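Local coordinates for protein tumor necrosis factor receptor superfamily member 11B (Mus musculus, PDB 4E4D) that acts as a secreted decoy receptor for the cytokine RANKL, capturing it through its cysteine-rich domains and so restraining osteoclast formation, at residues Y7-D11 with L19-C23. Numbering follows the deposited sequence.
Sequences YLHYD and LCDKC
Two short extended strands, 9-10 and 20-21, pair antiparallel as a small beta hairpin in the first cysteine-rich repeat of this ligand-capturing ectodomain; seven residues without helix or strand link the segments. Leu19, just before the second strand, sets Leu19 CD1 over the face of the His9 ring, 4.0 Å from its centroid, a CH-pi contact that suits a methyl group. Cys20 and Tyr10 form the hydrogen-bonded pair (CA-CA 5.7 Å), Cys20 N to Tyr10 O at 2.9 Å and Tyr10 N to Cys20 O at 3.1 Å. On this face Tyr10, with chi1 p, packs its ring beside the half-cystine sulfur, Cys20 SG lying 3.7 Å from Tyr10 CE1, an oblique sulfur-aromatic contact. Asp21 faces His9 in the non-hydrogen-bonded pair (CA-CA 4.7 Å), their polar groups suiting exposed or partly exposed positions, with Asp21 OD2 3.4 Å from His9 NE2. Lys22 N donates to Leu8 O at 3.0 Å; the all-trans outer chain of Lys22 offers methylenes to the ring, Lys22 CG 3.9 Å from Tyr10 CD1. The CA-to-CB bond of Cys23 points away from segment 7-11. Disulfides Cys20-Cys33 and Cys23-Cys41, characteristic of TNF-receptor repeats, tie the hairpin to its repeat, where Tyr10 and Cys23 both touch Leu29 of strand 27-31.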
loop_
_atom_site.group_PDB
_atom_site.type_symbol
_atom_site.label_atom_id
_atom_site.label_comp_id
_atom_site.label_asym_id
_atom_site.label_seq_id
_atom_site.Cartn_x
_atom_site.Cartn_y
_atom_site.Cartn_z
ATOM N N TYR B 7 44.242 1.042 5.408
ATOM C CA TYR B 7 45.235 0.720 4.390
ATOM C C TYR B 7 44.570 0.489 3.036
ATOM O O TYR B 7 45.240 0.168 2.053
ATOM C CB TYR B 7 46.032 -0.518 4.804
ATOM C CG TYR B 7 46.436 -0.517 6.261
ATOM C CD1 TYR B 7 46.772 0.667 6.907
ATOM C CD2 TYR B 7 46.471 -1.696 6.994
ATOM C CE1 TYR B 7 47.139 0.675 8.240
ATOM C CE2 TYR B 7 46.836 -1.697 8.330
ATOM C CZ TYR B 7 47.169 -0.508 8.947
ATOM O OH TYR B 7 47.533 -0.498 10.275
ATOM N N LEU B 8 43.251 0.650 2.990
ATOM C CA LEU B 8 42.511 0.551 1.739
ATOM C C LEU B 8 42.337 1.946 1.155
ATOM O O LEU B 8 42.234 2.922 1.896
ATOM C CB LEU B 8 41.149 -0.102 1.962
ATOM C CG LEU B 8 41.001 -1.506 1.370
ATOM C CD1 LEU B 8 41.572 -2.559 2.310
ATOM C CD2 LEU B 8 39.546 -1.800 1.040
ATOM N N HIS B 9 42.305 2.038 -0.171
ATOM C CA HIS B 9 42.333 3.336 -0.838
ATOM C C HIS B 9 41.248 3.529 -1.897
ATOM O O HIS B 9 40.928 2.617 -2.659
ATOM C CB HIS B 9 43.703 3.547 -1.482
ATOM C CG HIS B 9 44.802 3.803 -0.497
ATOM N ND1 HIS B 9 46.070 3.285 -0.642
ATOM C CD2 HIS B 9 44.823 4.534 0.643
ATOM C CE1 HIS B 9 46.824 3.680 0.368
ATOM N NE2 HIS B 9 46.090 4.440 1.161
ATOM N N TYR B 10 40.697 4.740 -1.930
ATOM C CA TYR B 10 39.805 5.180 -2.999
ATOM C C TYR B 10 40.365 6.509 -3.502
ATOM O O TYR B 10 41.527 6.813 -3.241
ATOM C CB TYR B 10 38.370 5.337 -2.493
ATOM C CG TYR B 10 38.156 6.537 -1.598
ATOM C CD1 TYR B 10 38.665 6.563 -0.307
ATOM C CD2 TYR B 10 37.439 7.641 -2.043
ATOM C CE1 TYR B 10 38.474 7.656 0.513
ATOM C CE2 TYR B 10 37.240 8.738 -1.228
ATOM C CZ TYR B 10 37.760 8.740 0.048
ATOM O OH TYR B 10 37.569 9.830 0.864
ATOM N N ASP B 11 39.568 7.305 -4.210
ATOM C CA ASP B 11 40.080 8.574 -4.733
ATOM C C ASP B 11 39.013 9.595 -5.144
ATOM O O ASP B 11 38.223 9.342 -6.054
ATOM C CB ASP B 11 41.001 8.308 -5.927
ATOM C CG ASP B 11 40.391 7.352 -6.935
ATOM O OD1 ASP B 11 39.175 7.083 -6.847
ATOM O OD2 ASP B 11 41.129 6.872 -7.821
ATOM N N LEU B 19 44.531 9.453 -4.500
ATOM C CA LEU B 19 43.996 8.379 -3.674
ATOM C C LEU B 19 44.180 8.694 -2.193
ATOM O O LEU B 19 45.016 9.519 -1.825
ATOM C CB LEU B 19 44.649 7.037 -4.032
ATOM C CG LEU B 19 46.173 6.922 -3.938
ATOM C CD1 LEU B 19 46.641 6.748 -2.500
ATOM C CD2 LEU B 19 46.661 5.770 -4.798
ATOM N N CYS B 20 43.389 8.042 -1.349
ATOM C CA CYS B 20 43.460 8.268 0.088
ATOM C C CYS B 20 42.723 7.176 0.859
ATOM O O CYS B 20 41.901 6.451 0.298
ATOM C CB CYS B 20 42.893 9.645 0.437
ATOM S SG CYS B 20 41.230 9.953 -0.200
ATOM N N ASP B 21 43.024 7.073 2.149
ATOM C CA ASP B 21 42.526 5.983 2.980
ATOM C C ASP B 21 41.020 6.038 3.217
ATOM O O ASP B 21 40.445 7.109 3.406
ATOM C CB ASP B 21 43.253 5.985 4.326
ATOM C CG ASP B 21 44.731 5.688 4.186
ATOM O OD1 ASP B 21 45.495 6.617 3.850
ATOM O OD2 ASP B 21 45.130 4.526 4.413
ATOM N N LYS B 22 40.395 4.866 3.203
ATOM C CA LYS B 22 38.996 4.734 3.580
ATOM C C LYS B 22 38.884 4.826 5.096
ATOM O O LYS B 22 39.892 4.788 5.802
ATOM C CB LYS B 22 38.435 3.389 3.112
ATOM C CG LYS B 22 38.430 3.192 1.605
ATOM C CD LYS B 22 37.704 1.909 1.231
ATOM C CE LYS B 22 37.678 1.691 -0.273
ATOM N NZ LYS B 22 36.872 0.494 -0.648
ATOM N N CYS B 23 37.658 4.943 5.595
ATOM C CA CYS B 23 37.427 4.972 7.033
ATOM C C CYS B 23 37.264 3.560 7.579
ATOM O O CYS B 23 36.562 2.735 6.998
ATOM C CB CYS B 23 36.195 5.816 7.367
ATOM S SG CYS B 23 36.490 7.598 7.289
#